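PDB 4U5R: RhCC from Rhodococcus jostii, which probably acts as an unusual cofactor-independent oxygenase of the tautomerase superfamily and is able to bind magnesium. Local coordinates for residues Ala23-Tyr28 and Phe37-Leu42; Asp30-Pro35 and Ile69-Glu74; Glu77-Met82 and Ile105-Met110; Phe93-Glu96 and Asp100-Ile103; Val119-Pro122 and Asp126-Lys129. The protein carries 1 engineered substitution. All coordinates share one frame; numbering follows the deposited sequence.

Contact 1. Residues Ala23-Tyr28 and Phe37-Leu42; sequences AITSIY and FYVVVL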
# COMPACT_ATOMS: atom_id res chain seq x y z
N ALA B 23 20.12 -6.74 6.31
CA ALA B 23 20.12 -7.80 5.31
C ALA B 23 19.30 -7.43 4.08
O ALA B 23 19.71 -7.69 2.94
CB ALA B 23 19.59 -9.10 5.92
N ILE B 24 18.15 -6.81 4.32
CA ILE B 24 17.28 -6.35 3.25
C ILE B 24 17.98 -5.26 2.43
O ILE B 24 18.01 -5.33 1.20
CB ILE B 24 15.95 -5.83 3.82
CG1 ILE B 24 15.13 -7.01 4.35
CG2 ILE B 24 15.17 -5.07 2.75
CD1 ILE B 24 14.00 -6.60 5.25
N THR B 25 18.60 -4.31 3.12
CA THR B 25 19.40 -3.27 2.46
C THR B 25 20.50 -3.88 1.60
O THR B 25 20.75 -3.42 0.48
CB THR B 25 20.02 -2.32 3.50
OG1 THR B 25 18.97 -1.68 4.23
CG2 THR B 25 20.91 -1.26 2.84
N SER B 26 21.16 -4.92 2.11
CA SER B 26 22.26 -5.54 1.36
C SER B 26 21.81 -6.10 -0.02
O SER B 26 22.60 -6.10 -0.97
CB SER B 26 22.91 -6.65 2.19
OG SER B 26 22.13 -7.83 2.19
N ILE B 27 20.56 -6.56 -0.14
CA ILE B 27 20.02 -6.95 -1.44
C ILE B 27 20.25 -5.88 -2.51
O ILE B 27 20.75 -6.15 -3.60
CB ILE B 27 18.50 -7.24 -1.38
CG1 ILE B 27 18.20 -8.39 -0.43
CG2 ILE B 27 17.98 -7.58 -2.77
CD1 ILE B 27 16.70 -8.69 -0.27
N TYR B 28 19.87 -4.64 -2.19
CA TYR B 28 19.88 -3.59 -3.19
C TYR B 28 21.26 -2.98 -3.39
O TYR B 28 21.59 -2.56 -4.49
CB TYR B 28 18.87 -2.50 -2.82
CG TYR B 28 17.49 -3.07 -2.67
CD1 TYR B 28 16.68 -3.28 -3.78
CD2 TYR B 28 17.00 -3.41 -1.41
CE1 TYR B 28 15.40 -3.82 -3.64
CE2 TYR B 28 15.73 -3.95 -1.26
CZ TYR B 28 14.94 -4.14 -2.38
OH TYR B 28 13.67 -4.67 -2.22
N PHE B 37 20.36 4.45 1.83
CA PHE B 37 19.23 5.14 2.45
C PHE B 37 17.93 5.08 1.62
O PHE B 37 16.88 5.44 2.14
CB PHE B 37 19.57 6.61 2.76
CG PHE B 37 19.74 7.47 1.54
CD1 PHE B 37 18.66 8.13 0.97
CD2 PHE B 37 21.00 7.64 0.99
CE1 PHE B 37 18.84 8.93 -0.15
CE2 PHE B 37 21.18 8.44 -0.13
CZ PHE B 37 20.09 9.08 -0.69
N TYR B 38 18.01 4.65 0.35
CA TYR B 38 16.80 4.34 -0.44
C TYR B 38 15.97 3.23 0.21
O TYR B 38 14.75 3.20 0.05
CB TYR B 38 17.13 3.88 -1.87
CG TYR B 38 17.50 4.95 -2.87
CD1 TYR B 38 17.71 6.26 -2.48
CD2 TYR B 38 17.65 4.63 -4.21
CE1 TYR B 38 18.07 7.23 -3.41
CE2 TYR B 38 18.00 5.59 -5.14
CZ TYR B 38 18.21 6.88 -4.73
OH TYR B 38 18.58 7.82 -5.65
N VAL B 39 16.64 2.33 0.93
CA VAL B 39 15.95 1.16 1.49
C VAL B 39 15.31 1.48 2.85
O VAL B 39 15.99 1.63 3.86
CB VAL B 39 16.92 -0.04 1.64
CG1 VAL B 39 16.15 -1.31 1.92
CG2 VAL B 39 17.73 -0.21 0.37
N VAL B 40 13.99 1.55 2.84
CA VAL B 40 13.21 1.88 4.03
C VAL B 40 12.44 0.63 4.46
O VAL B 40 11.75 -0.01 3.66
CB VAL B 40 12.24 3.06 3.77
CG1 VAL B 40 11.32 3.28 4.95
CG2 VAL B 40 13.02 4.33 3.42
N VAL B 41 12.57 0.27 5.74
CA VAL B 41 11.84 -0.86 6.29
C VAL B 41 11.03 -0.41 7.50
O VAL B 41 11.56 0.09 8.51
CB VAL B 41 12.78 -2.02 6.71
CG1 VAL B 41 11.95 -3.19 7.23
CG2 VAL B 41 13.63 -2.49 5.55
N LEU B 42 9.71 -0.56 7.40
CA LEU B 42 8.83 -0.15 8.48
C LEU B 42 8.32 -1.39 9.22
O LEU B 42 7.65 -2.24 8.62
CB LEU B 42 7.65 0.68 7.95
CG LEU B 42 7.98 1.86 7.02
CD1 LEU B 42 6.71 2.60 6.62
CD2 LEU B 42 8.98 2.80 7.67
O HOH W 1 16.51 -0.26 5.98
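V39 carries CG1 trans to its backbone N (chi1 -168°) and CG2 trans to its carbonyl carbon, a torsion that presents both methyls to the helix, while I24 at chi1 -70° sends CG2 out opposite its own N to meet them. The two branches of V39 have different partners. CG1 lies 4.0 Å from I24 CG2 and 3.7 Å from T25 OG1, whereas CG2 approaches the Y28 ring obliquely, 3.7 Å from Y28 CD2. Two residues further on, in the strand, V41 and I24 meet tip to tip, with V41 CG2 4.1 Å from I24 CG2. The backbones are closest at T25 and V39, whose CA atoms are 5.7 Å apart. Helix 14-32 here packs on strand 40-46, the last strand of the beta-alpha-beta unit that starts with strand 2-8, and I24 and V41 both also touch I5 of that first strand. Polar atoms are joined indirectly: a water donates to V39 O at 2.9 Å and, weakly, to T25 OG1 at 3.3 Å, the hydroxyl having its stronger partner in S21 O. The Y28 hydroxyl is hydrogen-bonded to H68 and W3, which ties the far end of the ring to neighbouring strands. Beyond the strand, V40, V41 and L42 form an antiparallel ladder with a strand of the second subunit, so the sheet supporting this helix continues into the neighbouring chain.

Contact 2. Residues Asp30-Pro35 and Ile69-Glu74; sequences DYVNLP and IARQME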
# COMPACT_ATOMS: atom_id res chain seq x y z
N ASP B 30 24.07 -4.82 -2.95
CA ASP B 30 24.86 -5.86 -3.62
C ASP B 30 24.47 -6.06 -5.08
O ASP B 30 25.34 -6.26 -5.93
CB ASP B 30 24.75 -7.19 -2.87
CG ASP B 30 25.43 -7.16 -1.52
OD1 ASP B 30 26.19 -6.20 -1.28
OD2 ASP B 30 25.23 -8.10 -0.71
N TYR B 31 23.18 -6.00 -5.38
CA TYR B 31 22.73 -6.34 -6.73
C TYR B 31 22.61 -5.14 -7.67
O TYR B 31 22.64 -5.31 -8.89
CB TYR B 31 21.40 -7.09 -6.68
CG TYR B 31 21.57 -8.57 -6.40
CD1 TYR B 31 21.63 -9.05 -5.10
CD2 TYR B 31 21.67 -9.48 -7.44
CE1 TYR B 31 21.79 -10.40 -4.84
CE2 TYR B 31 21.83 -10.84 -7.20
CZ TYR B 31 21.89 -11.29 -5.90
OH TYR B 31 22.05 -12.63 -5.64
N VAL B 32 22.49 -3.93 -7.14
CA VAL B 32 22.27 -2.79 -8.02
C VAL B 32 22.89 -1.48 -7.48
O VAL B 32 22.54 -0.39 -7.93
CB VAL B 32 20.75 -2.61 -8.29
CG1 VAL B 32 20.04 -1.96 -7.11
CG2 VAL B 32 20.49 -1.86 -9.59
N ASN B 33 23.85 -1.62 -6.57
CA ASN B 33 24.52 -0.50 -5.88
C ASN B 33 23.61 0.70 -5.66
O ASN B 33 23.93 1.84 -6.01
CB ASN B 33 25.78 -0.06 -6.64
CG ASN B 33 26.63 0.92 -5.83
OD1 ASN B 33 26.88 0.72 -4.64
ND2 ASN B 33 27.08 1.99 -6.48
N LEU B 34 22.45 0.43 -5.09
CA LEU B 34 21.55 1.47 -4.68
C LEU B 34 22.12 2.17 -3.45
O LEU B 34 22.75 1.52 -2.61
CB LEU B 34 20.17 0.88 -4.36
CG LEU B 34 18.93 1.46 -5.01
CD1 LEU B 34 19.15 1.56 -6.50
CD2 LEU B 34 17.72 0.57 -4.71
N PRO B 35 21.91 3.48 -3.34
CA PRO B 35 22.23 4.17 -2.09
C PRO B 35 21.51 3.48 -0.94
O PRO B 35 20.33 3.13 -1.08
CB PRO B 35 21.69 5.59 -2.32
CG PRO B 35 21.65 5.74 -3.82
CD PRO B 35 21.36 4.38 -4.37
N ILE B 69 10.44 1.22 -6.44
CA ILE B 69 10.26 2.53 -7.05
C ILE B 69 11.39 2.90 -7.98
O ILE B 69 11.15 3.43 -9.07
CB ILE B 69 10.15 3.62 -5.97
CG1 ILE B 69 9.18 3.17 -4.87
CG2 ILE B 69 9.71 4.94 -6.60
CD1 ILE B 69 9.42 3.85 -3.51
N ALA B 70 12.62 2.62 -7.56
CA ALA B 70 13.79 3.10 -8.28
C ALA B 70 14.05 2.29 -9.55
O ALA B 70 14.40 2.85 -10.59
CB ALA B 70 15.02 3.07 -7.37
N ARG B 71 13.85 0.98 -9.48
CA ARG B 71 14.14 0.12 -10.63
C ARG B 71 12.92 -0.70 -11.04
O ARG B 71 12.07 -1.03 -10.20
CB ARG B 71 15.30 -0.83 -10.32
CG ARG B 71 16.62 -0.16 -9.93
CD ARG B 71 17.36 0.40 -11.14
NE ARG B 71 18.78 0.59 -10.87
CZ ARG B 71 19.29 1.67 -10.28
NH1 ARG B 71 18.49 2.65 -9.88
NH2 ARG B 71 20.60 1.76 -10.08
N GLN B 72 12.83 -1.02 -12.32
CA GLN B 72 11.90 -2.02 -12.80
C GLN B 72 12.64 -3.33 -13.00
O GLN B 72 13.82 -3.33 -13.33
CB GLN B 72 11.24 -1.59 -14.11
CG GLN B 72 9.92 -0.87 -13.96
CD GLN B 72 9.19 -0.70 -15.29
OE1 GLN B 72 9.82 -0.46 -16.32
NE2 GLN B 72 7.87 -0.84 -15.26
N MET B 73 11.94 -4.45 -12.81
CA MET B 73 12.51 -5.76 -13.07
C MET B 73 11.86 -6.31 -14.34
O MET B 73 10.67 -6.62 -14.35
CB MET B 73 12.29 -6.69 -11.88
CG MET B 73 13.02 -6.25 -10.63
SD MET B 73 12.66 -7.28 -9.19
CE MET B 73 10.94 -6.90 -8.91
N GLU B 74 12.65 -6.40 -15.41
CA GLU B 74 12.10 -6.58 -16.75
C GLU B 74 12.11 -8.00 -17.31
O GLU B 74 11.61 -8.22 -18.41
CB GLU B 74 12.84 -5.66 -17.72
CG GLU B 74 12.72 -4.18 -17.37
CD GLU B 74 13.31 -3.29 -18.45
OE1 GLU B 74 13.27 -3.68 -19.64
OE2 GLU B 74 13.81 -2.20 -18.11
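L34 and R71 run alongside one another with their ends pointing opposite ways, which brings L34 CD1 over one face of the R71 guanidinium, 3.4 Å above its plane and displaced toward the rim; the nearest nitrogen is R71 NH1, 3.6 Å from L34 CD1. V32 comes from the opposite direction to the arginine: its chi1 of 77° puts CG1 between N and the carbonyl carbon and leaves CG2 anti to N, where V32 CG2 stands oblique to the guanidinium plane, 3.3 Å from R71 NE. The arginine chain turns at chi2 (-78°), and its charged end reaches E128, whose OE1 forms a salt bridge with R71 NH2. Aliphatic groups thus pack against the guanidinium while its charge is answered from helix 126-134. With R71 replaced by alanine, the E128 carboxylate would probably lose its charged mate and a gap would open beside V32 CG2 and L34 CD1. A looser apolar touch, L34 CD1 to A70 CB at 4.5 Å, extends the packing. N33, with positive phi (33°), turns the chain out of helix 14-32 toward strand 40-46, while the loop residues 69-74 lead into helix 76-90: the contact joins connections of two beta-alpha-beta units, the repeating architecture of the tautomerase superfamily.

Contact 3. Residues Glu77-Met82 and Ile105-Met110; sequences EVRALM and IAETPM. Engineered in segment 105-110: A106 (natural residue Asp).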
# COMPACT_ATOMS: atom_id res chain seq x y z
N GLU B 77 13.58 -14.03 -15.09
CA GLU B 77 14.75 -14.49 -14.35
C GLU B 77 15.09 -13.54 -13.22
O GLU B 77 15.28 -13.96 -12.08
CB GLU B 77 15.95 -14.65 -15.30
CG GLU B 77 17.08 -15.51 -14.75
CD GLU B 77 18.19 -14.70 -14.09
OE1 GLU B 77 17.98 -13.50 -13.81
OE2 GLU B 77 19.28 -15.27 -13.85
N VAL B 78 15.17 -12.25 -13.53
CA VAL B 78 15.50 -11.23 -12.54
C VAL B 78 14.43 -11.14 -11.46
O VAL B 78 14.74 -11.02 -10.28
CB VAL B 78 15.69 -9.85 -13.20
CG1 VAL B 78 15.82 -8.75 -12.14
CG2 VAL B 78 16.92 -9.87 -14.10
N ARG B 79 13.17 -11.20 -11.88
CA ARG B 79 12.04 -11.17 -10.95
C ARG B 79 12.03 -12.37 -10.02
O ARG B 79 11.82 -12.22 -8.81
CB ARG B 79 10.72 -11.09 -11.74
CG ARG B 79 10.58 -9.78 -12.49
CD ARG B 79 9.49 -9.82 -13.55
NE ARG B 79 8.15 -9.64 -13.00
CZ ARG B 79 7.62 -8.46 -12.71
NH1 ARG B 79 8.31 -7.34 -12.92
NH2 ARG B 79 6.40 -8.39 -12.20
N ALA B 80 12.29 -13.56 -10.55
CA ALA B 80 12.38 -14.76 -9.71
C ALA B 80 13.55 -14.68 -8.72
O ALA B 80 13.44 -15.10 -7.58
CB ALA B 80 12.50 -16.01 -10.57
N LEU B 81 14.67 -14.12 -9.18
CA LEU B 81 15.85 -13.98 -8.34
C LEU B 81 15.60 -13.01 -7.18
O LEU B 81 16.06 -13.25 -6.06
CB LEU B 81 17.04 -13.52 -9.19
CG LEU B 81 18.38 -13.35 -8.47
CD1 LEU B 81 18.75 -14.61 -7.71
CD2 LEU B 81 19.46 -13.00 -9.49
N MET B 82 14.87 -11.94 -7.44
CA MET B 82 14.48 -11.00 -6.39
C MET B 82 13.71 -11.70 -5.26
O MET B 82 14.01 -11.50 -4.07
CB MET B 82 13.63 -9.86 -6.97
CG MET B 82 13.02 -8.95 -5.90
SD MET B 82 14.30 -8.05 -5.01
CE MET B 82 13.63 -8.04 -3.35
N ILE B 105 5.26 -8.01 -3.84
CA ILE B 105 5.86 -6.78 -4.34
C ILE B 105 4.98 -6.08 -5.37
O ILE B 105 4.35 -6.71 -6.21
CB ILE B 105 7.23 -7.02 -5.00
CG1 ILE B 105 8.06 -8.02 -4.21
CG2 ILE B 105 7.96 -5.69 -5.23
CD1 ILE B 105 9.50 -8.15 -4.70
N ALA B 106 4.97 -4.75 -5.31
CA ALA B 106 4.36 -3.94 -6.34
C ALA B 106 5.42 -3.01 -6.91
O ALA B 106 6.37 -2.65 -6.22
CB ALA B 106 3.19 -3.15 -5.78
N GLU B 107 5.28 -2.64 -8.18
CA GLU B 107 6.16 -1.68 -8.81
C GLU B 107 5.35 -0.40 -9.03
O GLU B 107 4.23 -0.46 -9.55
CB GLU B 107 6.74 -2.22 -10.13
CG GLU B 107 7.54 -3.51 -9.94
CD GLU B 107 8.21 -4.00 -11.22
OE1 GLU B 107 7.51 -4.17 -12.25
OE2 GLU B 107 9.44 -4.22 -11.21
N THR B 108 5.90 0.72 -8.57
CA THR B 108 5.22 2.02 -8.64
C THR B 108 6.08 2.98 -9.47
O THR B 108 7.28 2.73 -9.67
CB THR B 108 4.95 2.60 -7.22
OG1 THR B 108 6.18 2.99 -6.61
CG2 THR B 108 4.26 1.56 -6.31
N PRO B 109 5.46 4.04 -10.02
CA PRO B 109 6.17 4.91 -10.98
C PRO B 109 7.39 5.65 -10.43
O PRO B 109 7.29 6.41 -9.46
CB PRO B 109 5.09 5.93 -11.39
CG PRO B 109 3.81 5.27 -11.12
CD PRO B 109 4.02 4.35 -9.95
N MET B 110 8.53 5.46 -11.09
CA MET B 110 9.78 6.07 -10.64
C MET B 110 9.73 7.60 -10.58
O MET B 110 10.43 8.21 -9.78
CB MET B 110 10.93 5.62 -11.56
CG MET B 110 12.31 5.99 -11.05
SD MET B 110 13.59 5.34 -12.15
CE MET B 110 13.15 6.15 -13.69
O HOH W 2 5.38 -5.45 -12.39
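The R79 guanidinium meets E107 at its edge: E107 OE1 lies in the guanidinium plane, 3.3 Å from R79 NH1, while the carboxylate plane is turned 76° against it. This salt bridge spans helix 76-90 and strand 100-107, successive elements of a beta-alpha-beta unit that begins with strand 61-68. Its hydrogen bond is weak but straight, with an N-H...O angle of 165°, and E107 OE2 is more distant, 3.7 Å from R79 NH1. A water bridges the pair alongside, accepting from R79 NH2 at 3.1 Å and donating to E107 OE1.

Both charged groups have further partners. R79 NH1 also bonds M73 O, E107 OE2 takes M73 N, and R79 NE forms a salt bridge with D111 of the third subunit, so the same guanidinium serves both the chain's own fold and the trimer interface. The bend of R79 at chi3 (80°) brings the guanidinium across toward the strand. Between R79's partner E107 and I105 sits A106, an engineered residue where the natural sequence has the aspartate found to bind magnesium in a structure of this protein; no metal is bound to this chain. The buried end of the contact is apolar, M82 and I105 crossing at an angle: M82 CG, trans to its backbone N, lies 3.8 Å from I105 CD1.

Contact 4. Residues Phe93-Glu96 and Asp100-Ile103; sequences FIKE and DWEI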
# COMPACT_ATOMS: atom_id res chain seq x y z
N PHE B 93 15.14 -14.93 10.42
CA PHE B 93 14.31 -14.20 11.38
C PHE B 93 12.85 -14.65 11.40
O PHE B 93 12.15 -14.42 12.38
CB PHE B 93 14.35 -12.70 11.07
CG PHE B 93 15.74 -12.12 11.06
CD1 PHE B 93 16.30 -11.59 12.23
CD2 PHE B 93 16.47 -12.07 9.89
CE1 PHE B 93 17.58 -11.05 12.21
CE2 PHE B 93 17.75 -11.54 9.87
CZ PHE B 93 18.30 -11.02 11.04
N ILE B 94 12.41 -15.28 10.32
CA ILE B 94 10.99 -15.58 10.16
C ILE B 94 10.78 -17.10 10.00
O ILE B 94 10.35 -17.75 10.96
CB ILE B 94 10.41 -14.77 8.98
CG1 ILE B 94 10.54 -13.28 9.31
CG2 ILE B 94 8.94 -15.10 8.76
CD1 ILE B 94 10.28 -12.36 8.15
N LYS B 95 11.09 -17.67 8.84
CA LYS B 95 10.95 -19.13 8.66
C LYS B 95 11.59 -19.92 9.80
O LYS B 95 10.94 -20.78 10.40
CB LYS B 95 11.54 -19.58 7.32
CG LYS B 95 11.50 -21.10 7.09
CD LYS B 95 12.09 -21.47 5.73
CE LYS B 95 11.93 -22.95 5.41
NZ LYS B 95 10.50 -23.28 5.08
N GLU B 96 12.84 -19.58 10.13
CA GLU B 96 13.61 -20.40 11.07
C GLU B 96 13.26 -20.14 12.54
O GLU B 96 13.79 -20.81 13.43
CB GLU B 96 15.11 -20.18 10.82
CG GLU B 96 15.55 -20.72 9.46
CD GLU B 96 16.99 -20.37 9.10
OE1 GLU B 96 17.77 -20.01 10.00
OE2 GLU B 96 17.33 -20.45 7.90
N ASP B 100 4.69 -18.27 10.35
CA ASP B 100 4.07 -18.39 9.03
C ASP B 100 4.22 -17.04 8.36
O ASP B 100 4.28 -16.02 9.05
CB ASP B 100 2.60 -18.79 9.14
CG ASP B 100 2.43 -20.16 9.75
OD1 ASP B 100 3.24 -21.05 9.42
OD2 ASP B 100 1.51 -20.33 10.57
N TRP B 101 4.32 -17.00 7.03
CA TRP B 101 4.55 -15.71 6.38
C TRP B 101 4.16 -15.69 4.91
O TRP B 101 3.99 -16.74 4.26
CB TRP B 101 6.02 -15.24 6.55
CG TRP B 101 7.04 -15.90 5.63
CD1 TRP B 101 7.67 -15.33 4.56
CD2 TRP B 101 7.51 -17.24 5.71
NE1 TRP B 101 8.51 -16.24 3.97
CE2 TRP B 101 8.44 -17.42 4.66
CE3 TRP B 101 7.26 -18.32 6.57
CZ2 TRP B 101 9.10 -18.64 4.44
CZ3 TRP B 101 7.91 -19.52 6.35
CH2 TRP B 101 8.81 -19.67 5.29
N GLU B 102 4.02 -14.48 4.39
CA GLU B 102 3.64 -14.22 3.01
C GLU B 102 4.25 -12.88 2.61
O GLU B 102 4.32 -11.96 3.42
CB GLU B 102 2.11 -14.20 2.85
CG GLU B 102 1.67 -13.98 1.41
CD GLU B 102 0.15 -13.99 1.22
OE1 GLU B 102 -0.60 -13.82 2.20
OE2 GLU B 102 -0.29 -14.14 0.06
N ILE B 103 4.68 -12.77 1.36
CA ILE B 103 5.33 -11.58 0.85
C ILE B 103 4.83 -11.30 -0.55
O ILE B 103 4.60 -12.23 -1.33
CB ILE B 103 6.87 -11.72 0.78
CG1 ILE B 103 7.53 -10.40 0.35
CG2 ILE B 103 7.27 -12.85 -0.18
CD1 ILE B 103 9.04 -10.36 0.63
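Apolar packing of W101 against I94 and K95 brings the start of strand 100-107 back onto the loop that follows helix 76-90. At the root of the indole, I94 CG2 stands 3.7 Å from W101 CB and equally near W101 CG, approaching the ring system obliquely. At the outer end of the benzene ring, K95 CA lies over one face, while K95 CB comes to 3.4 Å from W101 CH2 and K95 CG follows at 3.5 Å. The lysine chain then runs past the rim and bends only at chi4 (73°), which leaves K95 NZ near the ring plane at the edge, 4.0 Å from W101 CH2, a position unlike the over-the-face placement of a cation-pi pair. W101 itself has CG tucked between its backbone N and carbonyl carbon (chi1 78°), and from there the indole reaches toward the loop. Its NE1 is hydrogen-bonded to E87 OE1, which fixes the rotation of the ring from the helix side. Loss of the indole to a leucine is likely to leave E87 OE1 without its donor and K95 facing a gap. The backbone N of W101 meets Q116 of the third subunit, and E102 and I103 pair in an antiparallel ladder with a strand of that chain. The contact thus closes the helix-to-strand return of a beta-alpha-beta unit, at a strand whose sheet continues across the trimer interface.

Contact 5. Residues Val119-Pro122 and Asp126-Lys129; sequences VPPP and DMEK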
# COMPACT_ATOMS: atom_id res chain seq x y z
N VAL B 119 14.54 15.22 -6.55
CA VAL B 119 14.39 14.22 -7.60
C VAL B 119 15.57 13.26 -7.52
O VAL B 119 16.71 13.67 -7.67
CB VAL B 119 14.36 14.87 -9.01
CG1 VAL B 119 14.35 13.81 -10.11
CG2 VAL B 119 13.19 15.83 -9.14
N PRO B 120 15.30 11.97 -7.27
CA PRO B 120 16.42 11.03 -7.30
C PRO B 120 17.08 10.97 -8.68
O PRO B 120 16.40 11.13 -9.69
CB PRO B 120 15.76 9.69 -6.93
CG PRO B 120 14.56 10.11 -6.10
CD PRO B 120 14.05 11.32 -6.80
N PRO B 121 18.40 10.78 -8.71
CA PRO B 121 19.12 10.82 -10.00
C PRO B 121 18.86 9.58 -10.86
O PRO B 121 18.31 8.60 -10.36
CB PRO B 121 20.59 10.90 -9.58
CG PRO B 121 20.61 10.34 -8.20
CD PRO B 121 19.32 10.74 -7.57
N PRO B 122 19.22 9.64 -12.15
CA PRO B 122 18.96 8.47 -13.00
C PRO B 122 19.72 7.23 -12.54
O PRO B 122 20.80 7.36 -11.97
CB PRO B 122 19.45 8.93 -14.38
CG PRO B 122 19.41 10.42 -14.32
CD PRO B 122 19.80 10.75 -12.92
N ASP B 126 26.30 9.05 -12.53
CA ASP B 126 27.33 9.51 -11.61
C ASP B 126 26.72 10.09 -10.34
O ASP B 126 27.21 9.84 -9.25
CB ASP B 126 28.24 10.54 -12.30
CG ASP B 126 29.11 9.92 -13.37
OD1 ASP B 126 29.47 8.74 -13.25
OD2 ASP B 126 29.43 10.62 -14.35
N MET B 127 25.64 10.84 -10.47
CA MET B 127 25.01 11.39 -9.27
C MET B 127 24.43 10.29 -8.38
O MET B 127 24.50 10.38 -7.15
CB MET B 127 23.91 12.39 -9.64
CG MET B 127 23.29 13.13 -8.44
SD MET B 127 24.44 14.01 -7.35
CE MET B 127 25.31 15.03 -8.53
N GLU B 128 23.88 9.23 -8.98
CA GLU B 128 23.36 8.15 -8.15
C GLU B 128 24.50 7.51 -7.37
O GLU B 128 24.36 7.22 -6.19
CB GLU B 128 22.62 7.09 -8.97
CG GLU B 128 22.04 5.98 -8.08
CD GLU B 128 21.34 4.90 -8.86
OE1 GLU B 128 22.03 4.13 -9.57
OE2 GLU B 128 20.10 4.82 -8.76
N LYS B 129 25.62 7.29 -8.05
CA LYS B 129 26.81 6.76 -7.40
C LYS B 129 27.33 7.67 -6.29
O LYS B 129 27.83 7.19 -5.28
CB LYS B 129 27.92 6.50 -8.41
CG LYS B 129 27.61 5.41 -9.43
CD LYS B 129 28.82 5.19 -10.34
CE LYS B 129 28.61 4.04 -11.32
NZ LYS B 129 27.59 4.35 -12.35
O HOH W 3 18.49 6.91 -8.13
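P121, in an extended conformation (phi -73°, psi 166°), passes close to the first turns of helix 126-134, its CA 5.3 Å from the CA of E128. The pyrrolidine ring supplies two contact atoms. P121 CB rests 3.6 Å from M127 CB, and P121 CG presses on the helix backbone at E128, 3.5 Å from E128 CA. M127 bends away beyond CG, so its sulfur end leaves this packing and only the base of the side chain takes part. The CB of E128 lies 3.5 Å from P122 O, and the chain beyond it is extended, carrying the carboxylate out to a bridging water.

That water donates to P121 O at 2.8 Å and to E128 OE2 at 2.7 Å. The other oxygen, OE1, is held by E124 N and by R71 of the loop after strand 61-68, while E128 N is hydrogen-bonded to S125 OG. P120 and P121 also pack on Y38. Ring carbons make the direct touch apolar, and the prolines, lacking an N-H, enter polar links through their carbonyls, here P121 O by way of the water; a buried carboxylate gripped by R71, E124 N and this water is probably stabilised in its ionised form.

Overall arrangement
From the N terminus, contact 1 closes the connection between helix 14-32 and strand 40-46. Contact 2 opens within that loop, at 30-35, and crosses contact 1 to reach 69-74; Y28 O and L34 N probably bond where the two meet. Contact 3 then closes the longer excursion from helix 76-90 to strand 100-107, and contact 4 is contained in it, folding 93-96 onto 100-103. Contact 5 closes the loop at 119-122 onto helix 126-134. M73 links contacts 2 and 3 through R79 and E107, Y28 touches M82 between 1 and 3, and Y38 touches the prolines of contact 5. Contacts 4 and 5 are farthest apart, their centres about 34 Å from each other.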